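Local coordinates for ABC transporter substrate binding protein (Ribose) (Agrobacterium vitis, PDB 5DKV) that binds alpha-D-tagatopyranose and probably serves as the sugar-binding component of an ABC transporter, at residues P111-G122 / G131-A139; F68-L77 / I90-P101. All blocks are in the same frame, centred on the assembly; numbering follows the deposited sequence.

Contact 1. Residues P111-G122 / G131-A139. With T6T (alpha-D-tagatopyranose), chain E.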
loop_
_atom_site.group_PDB
_atom_site.type_symbol
_atom_site.label_atom_id
_atom_site.label_comp_id
_atom_site.label_asym_id
_atom_site.label_seq_id
_atom_site.Cartn_x
_atom_site.Cartn_y
_atom_site.Cartn_z
ATOM N N PRO A 111 21.858 8.308 -2.765
ATOM C CA PRO A 111 20.681 8.382 -3.635
ATOM C C PRO A 111 19.514 7.603 -3.065
ATOM O O PRO A 111 19.722 6.629 -2.330
ATOM C CB PRO A 111 21.168 7.752 -4.953
ATOM C CG PRO A 111 22.248 6.811 -4.528
ATOM C CD PRO A 111 22.948 7.520 -3.385
ATOM N N MET A 112 18.300 8.005 -3.408
ATOM C CA MET A 112 17.122 7.345 -2.861
ATOM C C MET A 112 15.957 7.307 -3.817
ATOM O O MET A 112 15.842 8.103 -4.759
ATOM C CB MET A 112 16.684 8.026 -1.580
ATOM C CG MET A 112 16.120 9.398 -1.827
ATOM S SD MET A 112 15.815 10.200 -0.272
ATOM C CE MET A 112 17.500 10.531 0.234
ATOM N N ILE A 113 15.110 6.319 -3.558
ATOM C CA ILE A 113 13.885 6.065 -4.276
ATOM C C ILE A 113 12.786 5.872 -3.238
ATOM O O ILE A 113 13.033 5.197 -2.223
ATOM C CB ILE A 113 14.036 4.804 -5.161
ATOM C CG1 ILE A 113 14.994 5.109 -6.307
ATOM C CG2 ILE A 113 12.694 4.306 -5.701
ATOM C CD1 ILE A 113 15.341 3.911 -7.187
ATOM N N THR A 114 11.598 6.441 -3.441
ATOM C CA THR A 114 10.509 6.117 -2.518
ATOM C C THR A 114 9.612 5.060 -3.193
ATOM O O THR A 114 9.341 5.071 -4.403
ATOM C CB THR A 114 9.701 7.358 -2.028
ATOM O OG1 THR A 114 8.877 7.890 -3.070
ATOM C CG2 THR A 114 10.632 8.437 -1.525
ATOM N N VAL A 115 9.250 4.087 -2.382
ATOM C CA VAL A 115 8.432 2.963 -2.788
ATOM C C VAL A 115 7.136 3.039 -2.001
ATOM O O VAL A 115 7.147 3.364 -0.812
ATOM C CB VAL A 115 9.156 1.597 -2.553
ATOM C CG1 VAL A 115 10.320 1.423 -3.541
ATOM C CG2 VAL A 115 9.677 1.444 -1.106
ATOM N N ASP A 116 6.024 2.759 -2.688
ATOM C CA ASP A 116 4.657 2.756 -2.127
ATOM C C ASP A 116 4.117 4.166 -1.890
ATOM O O ASP A 116 3.164 4.600 -2.555
ATOM C CB ASP A 116 4.598 1.930 -0.836
ATOM C CG ASP A 116 3.198 1.819 -0.287
ATOM O OD1 ASP A 116 2.248 1.632 -1.092
ATOM O OD2 ASP A 116 3.067 1.894 0.960
ATOM N N THR A 117 4.755 4.878 -0.968
ATOM C CA THR A 117 4.388 6.232 -0.584
ATOM C C THR A 117 5.425 7.241 -1.078
ATOM O O THR A 117 6.506 6.849 -1.522
ATOM C CB THR A 117 4.291 6.345 0.926
ATOM O OG1 THR A 117 5.526 5.875 1.488
ATOM C CG2 THR A 117 3.130 5.510 1.439
ATOM N N PHE A 118 5.095 8.530 -0.987
ATOM C CA PHE A 118 5.986 9.576 -1.461
ATOM C C PHE A 118 6.174 10.695 -0.454
ATOM O O PHE A 118 5.459 10.780 0.547
ATOM C CB PHE A 118 5.486 10.150 -2.803
ATOM C CG PHE A 118 4.100 10.808 -2.771
ATOM C CD1 PHE A 118 3.924 12.069 -2.241
ATOM C CD2 PHE A 118 3.015 10.192 -3.385
ATOM C CE1 PHE A 118 2.668 12.684 -2.249
ATOM C CE2 PHE A 118 1.762 10.817 -3.424
ATOM C CZ PHE A 118 1.605 12.062 -2.839
ATOM N N ILE A 119 7.215 11.490 -0.680
ATOM C CA ILE A 119 7.357 12.794 -0.030
ATOM C C ILE A 119 7.111 13.905 -1.050
ATOM O O ILE A 119 7.108 13.672 -2.259
ATOM C CB ILE A 119 8.745 12.987 0.630
ATOM C CG1 ILE A 119 9.872 12.839 -0.388
ATOM C CG2 ILE A 119 8.899 11.997 1.780
ATOM C CD1 ILE A 119 11.181 13.385 0.083
ATOM N N GLY A 120 6.867 15.110 -0.553
ATOM C CA GLY A 120 6.462 16.206 -1.422
ATOM C C GLY A 120 5.159 15.869 -2.109
ATOM O O GLY A 120 4.158 15.581 -1.453
ATOM N N THR A 121 5.186 15.941 -3.438
ATOM C CA THR A 121 4.060 15.578 -4.301
ATOM C C THR A 121 4.240 14.204 -4.935
ATOM O O THR A 121 3.333 13.665 -5.591
ATOM C CB THR A 121 3.900 16.598 -5.438
ATOM O OG1 THR A 121 5.060 16.553 -6.273
ATOM C CG2 THR A 121 3.734 18.022 -4.896
ATOM N N GLY A 122 5.433 13.653 -4.787
ATOM C CA GLY A 122 5.777 12.426 -5.474
ATOM C C GLY A 122 6.255 12.670 -6.901
ATOM O O GLY A 122 6.555 11.718 -7.616
ATOM N N GLY A 131 10.727 18.448 -1.737
ATOM C CA GLY A 131 10.909 17.002 -1.709
ATOM C C GLY A 131 11.135 16.439 -3.103
ATOM O O GLY A 131 10.521 15.424 -3.492
ATOM N N ASP A 132 12.032 17.095 -3.833
ATOM C CA ASP A 132 12.289 16.831 -5.250
ATOM C C ASP A 132 13.487 15.907 -5.457
ATOM O O ASP A 132 13.718 15.426 -6.563
ATOM C CB ASP A 132 12.522 18.160 -5.987
ATOM C CG ASP A 132 12.543 18.011 -7.496
ATOM O OD1 ASP A 132 11.514 17.590 -8.072
ATOM O OD2 ASP A 132 13.590 18.329 -8.102
ATOM N N PHE A 133 14.223 15.618 -4.389
ATOM C CA PHE A 133 15.520 14.967 -4.555
ATOM C C PHE A 133 15.547 13.436 -4.700
ATOM O O PHE A 133 16.566 12.921 -5.158
ATOM C CB PHE A 133 16.444 15.379 -3.400
ATOM C CG PHE A 133 15.811 15.232 -2.055
ATOM C CD1 PHE A 133 15.809 14.006 -1.422
ATOM C CD2 PHE A 133 15.200 16.310 -1.430
ATOM C CE1 PHE A 133 15.214 13.851 -0.195
ATOM C CE2 PHE A 133 14.600 16.150 -0.212
ATOM C CZ PHE A 133 14.612 14.918 0.409
ATOM N N PRO A 134 14.471 12.699 -4.321
ATOM C CA PRO A 134 14.505 11.269 -4.653
ATOM C C PRO A 134 14.579 11.086 -6.176
ATOM O O PRO A 134 14.257 12.008 -6.929
ATOM C CB PRO A 134 13.185 10.723 -4.058
ATOM C CG PRO A 134 12.837 11.760 -2.957
ATOM C CD PRO A 134 13.241 13.052 -3.585
ATOM N N LEU A 135 15.018 9.917 -6.641
ATOM C CA LEU A 135 15.199 9.701 -8.065
ATOM C C LEU A 135 13.950 9.186 -8.744
ATOM O O LEU A 135 13.768 9.398 -9.938
ATOM C CB LEU A 135 16.323 8.697 -8.310
ATOM C CG LEU A 135 17.725 9.139 -7.917
ATOM C CD1 LEU A 135 18.633 7.936 -7.870
ATOM C CD2 LEU A 135 18.242 10.167 -8.893
ATOM N N SER A 136 13.101 8.506 -7.974
ATOM C CA SER A 136 11.933 7.835 -8.522
ATOM C C SER A 136 10.918 7.528 -7.456
ATOM O O SER A 136 11.264 7.403 -6.291
ATOM C CB SER A 136 12.366 6.553 -9.214
ATOM O OG SER A 136 11.308 5.953 -9.937
ATOM N N TYR A 137 9.663 7.390 -7.888
ATOM C CA TYR A 137 8.547 6.979 -7.064
ATOM C C TYR A 137 7.936 5.742 -7.710
ATOM O O TYR A 137 7.455 5.817 -8.850
ATOM C CB TYR A 137 7.499 8.102 -6.970
ATOM C CG TYR A 137 6.236 7.711 -6.237
ATOM C CD1 TYR A 137 6.275 6.907 -5.119
ATOM C CD2 TYR A 137 5.001 8.144 -6.685
ATOM C CE1 TYR A 137 5.102 6.549 -4.444
ATOM C CE2 TYR A 137 3.844 7.790 -6.026
ATOM C CZ TYR A 137 3.907 6.992 -4.904
ATOM O OH TYR A 137 2.756 6.633 -4.247
ATOM N N ILE A 138 8.002 4.624 -7.009
ATOM C CA ILE A 138 7.560 3.333 -7.542
ATOM C C ILE A 138 6.440 2.824 -6.647
ATOM O O ILE A 138 6.662 2.579 -5.444
ATOM C CB ILE A 138 8.705 2.330 -7.591
ATOM C CG1 ILE A 138 9.821 2.854 -8.477
ATOM C CG2 ILE A 138 8.206 0.965 -8.124
ATOM C CD1 ILE A 138 11.092 2.044 -8.395
ATOM N N ALA A 139 5.249 2.670 -7.220
ATOM C CA ALA A 139 4.060 2.361 -6.424
ATOM C C ALA A 139 2.897 1.962 -7.294
ATOM O O ALA A 139 2.964 2.099 -8.516
ATOM C CB ALA A 139 3.679 3.567 -5.596
HETATM O O3 T6T E . -1.838 -0.832 1.670
HETATM C C3 T6T E . -0.463 -1.019 1.978
HETATM C C4 T6T E . 0.288 0.165 1.546
HETATM O O4 T6T E . 0.159 0.314 0.084
HETATM C C5 T6T E . -0.192 1.363 2.240
HETATM O O5 T6T E . 0.608 2.515 1.924
HETATM C C6 T6T E . -0.082 1.225 3.749
HETATM O O6 T6T E . -0.791 0.024 4.174
HETATM C C2 T6T E . -0.296 -1.164 3.502
HETATM O O2 T6T E . 1.072 -1.369 3.759
HETATM C C1 T6T E . -1.110 -2.232 4.117
HETATM O O1 T6T E . -0.803 -3.490 3.606
HETATM O O HOH W 1 18.176 10.781 -4.538
HETATM O O HOH W 2 7.964 15.837 -4.567
#
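Parallel pairing of strands 112-115 and 137-139, neighbouring strands of the central sheet, joins T114 to Y137 and V115 to I138. Backbone bonds run from T114 N to S136 O (3.0 Å) and from I138 N to T114 O (3.0 Å), and D116 N extends the series to I138 O. L135 N reaches M112 O at 2.7 Å. The sheet belongs to a periplasmic binding protein of the solute-binding protein 2 family, and the sugar lies where strand 112-115 ends: with D116 CG anti to its backbone N (chi1 -176°), D116 OD1 accepts from O4 and OD2 from O5 of the tagatopyranose, each at 2.7 Å. Behind that carboxylate, Y137 OH donates to D116 O from above the carbonyl plane, a second-shell hold on the backbone of a sugar-binding residue. F118 CB sits over the Y137 ring face, 9° off its normal, while the F118 ring turns its edge to that face in an offset edge-to-face pair with planes at 82°. Farther back, M112 SD meets the F133 ring at its edge, a Met-aromatic contact 3.7 Å from CE1, and I119 CD1 packs on P134 CG.

Contact 2. Residues F68-L77 / I90-P101; sequences FNPVTQVPVL and IAPTDTTQLVQP
I90 and A91 meet the side chain of Q73, which projects from helix 70-81 with CG anti to the backbone N (chi1 -171°) and its chain extended beyond CG. I90 CG1 packs near the amide, and A91 O accepts from Q73 NE2 at 2.8 Å; this bond is straight at hydrogen (168°) and A91 O lies in the Q73 amide plane. A second partner of NE2, P34 O, lies outside the two segments. At T93 the other end of the amide is gripped twice: Q73 OE1 accepts from T93 N (3.0 Å) and from T93 OG1 (2.8 Å), the hydroxyl coming from above the amide carbonyl plane. With both ends bonded, the rotation of the amide is fixed. T93 CG2 lies over the centre of the F68 ring face, 3.6 Å from the centroid and 4° off the normal, a CH-pi contact. D94 CB touches P70 CG at 4.0 Å, while D94 OD2 accepts from T96 N in an Asx turn, from Q97 N in an Asx motif, and also from T96 OG1. L98 then closes over the apolar side, with CD2 3.7 Å from P70 CB and CD1 near V74 CG2 and L77 CD2. P101 finishes the segment, its CB 3.9 Å from L77 CD2 and its CG against V74 CG2. Helix 70-81, strand 87-90 and helix 99-107 follow in order here, the alternating pattern of the Rossmann-like lobes of periplasmic binding proteins.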
loop_
_atom_site.group_PDB
_atom_site.type_symbol
_atom_site.label_atom_id
_atom_site.label_comp_id
_atom_site.label_asym_id
_atom_site.label_seq_id
_atom_site.Cartn_x
_atom_site.Cartn_y
_atom_site.Cartn_z
ATOM N N PHE A 68 3.391 2.360 11.607
ATOM C CA PHE A 68 3.403 3.302 10.481
ATOM C C PHE A 68 3.332 4.694 11.086
ATOM O O PHE A 68 2.248 5.203 11.399
ATOM C CB PHE A 68 2.227 3.008 9.532
ATOM C CG PHE A 68 2.300 3.703 8.203
ATOM C CD1 PHE A 68 1.910 5.024 8.065
ATOM C CD2 PHE A 68 2.734 3.024 7.087
ATOM C CE1 PHE A 68 1.957 5.652 6.826
ATOM C CE2 PHE A 68 2.791 3.643 5.848
ATOM C CZ PHE A 68 2.413 4.957 5.718
ATOM N N ASN A 69 4.500 5.279 11.319
ATOM C CA ASN A 69 4.606 6.424 12.195
ATOM C C ASN A 69 5.925 7.137 11.971
ATOM O O ASN A 69 6.981 6.536 12.177
ATOM C CB ASN A 69 4.457 5.924 13.650
ATOM C CG ASN A 69 4.649 7.004 14.700
ATOM O OD1 ASN A 69 4.751 8.197 14.413
ATOM N ND2 ASN A 69 4.715 6.568 15.956
ATOM N N PRO A 70 5.890 8.410 11.533
ATOM C CA PRO A 70 7.181 9.068 11.304
ATOM C C PRO A 70 8.047 9.234 12.546
ATOM O O PRO A 70 9.261 9.345 12.402
ATOM C CB PRO A 70 6.783 10.436 10.732
ATOM C CG PRO A 70 5.413 10.681 11.263
ATOM C CD PRO A 70 4.759 9.320 11.259
ATOM N N VAL A 71 7.454 9.261 13.735
ATOM C CA VAL A 71 8.242 9.437 14.942
ATOM C C VAL A 71 9.181 8.241 15.137
ATOM O O VAL A 71 10.338 8.419 15.537
ATOM C CB VAL A 71 7.329 9.629 16.168
ATOM C CG1 VAL A 71 8.124 9.711 17.486
ATOM C CG2 VAL A 71 6.460 10.897 16.010
ATOM N N THR A 72 8.705 7.030 14.840
ATOM C CA THR A 72 9.558 5.843 14.980
ATOM C C THR A 72 10.323 5.514 13.690
ATOM O O THR A 72 11.408 4.921 13.748
ATOM C CB THR A 72 8.751 4.607 15.396
ATOM O OG1 THR A 72 7.691 4.420 14.481
ATOM C CG2 THR A 72 8.170 4.781 16.799
ATOM N N GLN A 73 9.811 5.916 12.529
ATOM C CA GLN A 73 10.545 5.626 11.295
ATOM C C GLN A 73 11.830 6.465 11.170
ATOM O O GLN A 73 12.847 5.967 10.673
ATOM C CB GLN A 73 9.662 5.839 10.067
ATOM C CG GLN A 73 10.320 5.341 8.769
ATOM C CD GLN A 73 9.448 5.599 7.565
ATOM O OE1 GLN A 73 8.955 6.703 7.374
ATOM N NE2 GLN A 73 9.207 4.562 6.783
ATOM N N VAL A 74 11.820 7.719 11.612
ATOM C CA VAL A 74 12.993 8.556 11.390
ATOM C C VAL A 74 14.243 8.045 12.140
ATOM O O VAL A 74 15.338 8.032 11.559
ATOM C CB VAL A 74 12.692 10.049 11.737
ATOM C CG1 VAL A 74 13.981 10.911 11.820
ATOM C CG2 VAL A 74 11.745 10.617 10.682
ATOM N N PRO A 75 14.103 7.584 13.405
ATOM C CA PRO A 75 15.293 6.991 14.030
ATOM C C PRO A 75 15.846 5.762 13.303
ATOM O O PRO A 75 17.068 5.527 13.318
ATOM C CB PRO A 75 14.799 6.600 15.420
ATOM C CG PRO A 75 13.681 7.573 15.703
ATOM C CD PRO A 75 13.048 7.882 14.391
ATOM N N VAL A 76 14.963 4.969 12.716
ATOM C CA VAL A 76 15.413 3.857 11.903
ATOM C C VAL A 76 16.176 4.364 10.691
ATOM O O VAL A 76 17.255 3.854 10.363
ATOM C CB VAL A 76 14.242 2.995 11.450
ATOM C CG1 VAL A 76 14.713 1.908 10.472
ATOM C CG2 VAL A 76 13.572 2.378 12.665
ATOM N N LEU A 77 15.600 5.350 10.009
ATOM C CA LEU A 77 16.267 5.960 8.869
ATOM C C LEU A 77 17.646 6.471 9.279
ATOM O O LEU A 77 18.629 6.236 8.577
ATOM C CB LEU A 77 15.429 7.082 8.290
ATOM C CG LEU A 77 16.108 7.997 7.273
ATOM C CD1 LEU A 77 16.551 7.271 6.024
ATOM C CD2 LEU A 77 15.166 9.128 6.956
ATOM N N ILE A 90 12.817 3.687 0.449
ATOM C CA ILE A 90 12.020 3.911 1.640
ATOM C C ILE A 90 10.554 4.176 1.297
ATOM O O ILE A 90 10.216 4.804 0.290
ATOM C CB ILE A 90 12.591 5.090 2.469
ATOM C CG1 ILE A 90 11.722 5.358 3.698
ATOM C CG2 ILE A 90 12.655 6.317 1.615
ATOM C CD1 ILE A 90 12.400 6.259 4.722
ATOM N N ALA A 91 9.676 3.666 2.147
ATOM C CA ALA A 91 8.280 4.017 2.097
ATOM C C ALA A 91 8.002 5.051 3.213
ATOM O O ALA A 91 7.762 4.671 4.377
ATOM C CB ALA A 91 7.401 2.782 2.271
ATOM N N PRO A 92 8.103 6.354 2.892
ATOM C CA PRO A 92 7.968 7.380 3.943
ATOM C C PRO A 92 6.595 7.352 4.555
ATOM O O PRO A 92 5.625 7.215 3.824
ATOM C CB PRO A 92 8.206 8.701 3.202
ATOM C CG PRO A 92 7.841 8.387 1.742
ATOM C CD PRO A 92 8.291 6.956 1.555
ATOM N N THR A 93 6.525 7.470 5.874
ATOM C CA THR A 93 5.258 7.418 6.574
ATOM C C THR A 93 4.580 8.769 6.717
ATOM O O THR A 93 3.542 8.868 7.354
ATOM C CB THR A 93 5.441 6.809 7.990
ATOM O OG1 THR A 93 6.539 7.453 8.652
ATOM C CG2 THR A 93 5.698 5.324 7.890
ATOM N N ASP A 94 5.162 9.812 6.138
ATOM C CA ASP A 94 4.537 11.125 6.144
ATOM C C ASP A 94 5.103 11.908 4.978
ATOM O O ASP A 94 6.311 11.886 4.763
ATOM C CB ASP A 94 4.804 11.848 7.458
ATOM C CG ASP A 94 3.955 13.084 7.618
ATOM O OD1 ASP A 94 2.924 12.986 8.312
ATOM O OD2 ASP A 94 4.319 14.143 7.052
ATOM N N THR A 95 4.250 12.615 4.244
ATOM C CA THR A 95 4.701 13.303 3.038
ATOM C C THR A 95 5.547 14.544 3.331
ATOM O O THR A 95 6.297 14.985 2.459
ATOM C CB THR A 95 3.506 13.712 2.143
ATOM O OG1 THR A 95 2.711 14.724 2.789
ATOM C CG2 THR A 95 2.640 12.497 1.825
ATOM N N THR A 96 5.406 15.106 4.535
ATOM C CA THR A 96 6.143 16.315 4.918
ATOM C C THR A 96 7.214 16.030 5.958
ATOM O O THR A 96 8.319 16.571 5.873
ATOM C CB THR A 96 5.195 17.410 5.466
ATOM O OG1 THR A 96 4.482 16.901 6.596
ATOM C CG2 THR A 96 4.216 17.805 4.426
ATOM N N GLN A 97 6.911 15.174 6.933
ATOM C CA GLN A 97 7.818 15.015 8.061
ATOM C C GLN A 97 9.047 14.170 7.697
ATOM O O GLN A 97 10.029 14.185 8.418
ATOM C CB GLN A 97 7.102 14.384 9.253
ATOM C CG GLN A 97 6.019 15.254 9.903
ATOM C CD GLN A 97 6.435 16.703 10.077
ATOM O OE1 GLN A 97 7.523 16.997 10.574
ATOM N NE2 GLN A 97 5.572 17.620 9.655
ATOM N N LEU A 98 8.994 13.454 6.583
ATOM C CA LEU A 98 10.163 12.681 6.123
ATOM C C LEU A 98 11.052 13.477 5.176
ATOM O O LEU A 98 12.136 13.028 4.817
ATOM C CB LEU A 98 9.708 11.378 5.447
ATOM C CG LEU A 98 9.675 10.134 6.372
ATOM C CD1 LEU A 98 11.095 9.639 6.703
ATOM C CD2 LEU A 98 8.875 10.400 7.626
ATOM N N VAL A 99 10.629 14.681 4.809
ATOM C CA VAL A 99 11.399 15.464 3.843
ATOM C C VAL A 99 12.771 15.845 4.391
ATOM O O VAL A 99 13.780 15.503 3.771
ATOM C CB VAL A 99 10.635 16.725 3.415
ATOM C CG1 VAL A 99 11.508 17.643 2.526
ATOM C CG2 VAL A 99 9.379 16.312 2.700
ATOM N N GLN A 100 12.833 16.545 5.525
ATOM C CA GLN A 100 14.138 16.991 6.013
ATOM C C GLN A 100 15.051 15.824 6.462
ATOM O O GLN A 100 16.267 15.854 6.209
ATOM C CB GLN A 100 13.982 18.013 7.145
ATOM C CG GLN A 100 13.508 19.384 6.657
ATOM C CD GLN A 100 14.414 19.982 5.581
ATOM O OE1 GLN A 100 15.640 19.887 5.658
ATOM N NE2 GLN A 100 13.809 20.583 4.565
ATOM N N PRO A 101 14.488 14.794 7.116
ATOM C CA PRO A 101 15.322 13.640 7.453
ATOM C C PRO A 101 15.928 12.967 6.230
ATOM O O PRO A 101 17.098 12.588 6.284
ATOM C CB PRO A 101 14.340 12.713 8.180
ATOM C CG PRO A 101 13.381 13.642 8.812
ATOM C CD PRO A 101 13.172 14.711 7.770
#

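In the fold
Strand 87-90 connects the two contacts: V115 N bonds to I90 O, joining neighbouring parallel strands, and T117 OG1 probably bonds to P92 O, joining the loops that follow them. Contact 1 is the more buried, with 13 of 18 touching residues buried and none exposed; contact 2 is partly buried and extends toward the surface along helices 70-81 and 99-107. Main-chain bonds between strands dominate contact 1, whereas in contact 2 the Q73 amide bonds to A91 and T93 and apolar residues join the helices. Both approach the sugar: D116 of contact 1 bonds it directly, while the F68 side chain of contact 2 lies about 4 Å from the sugar, nearest atoms.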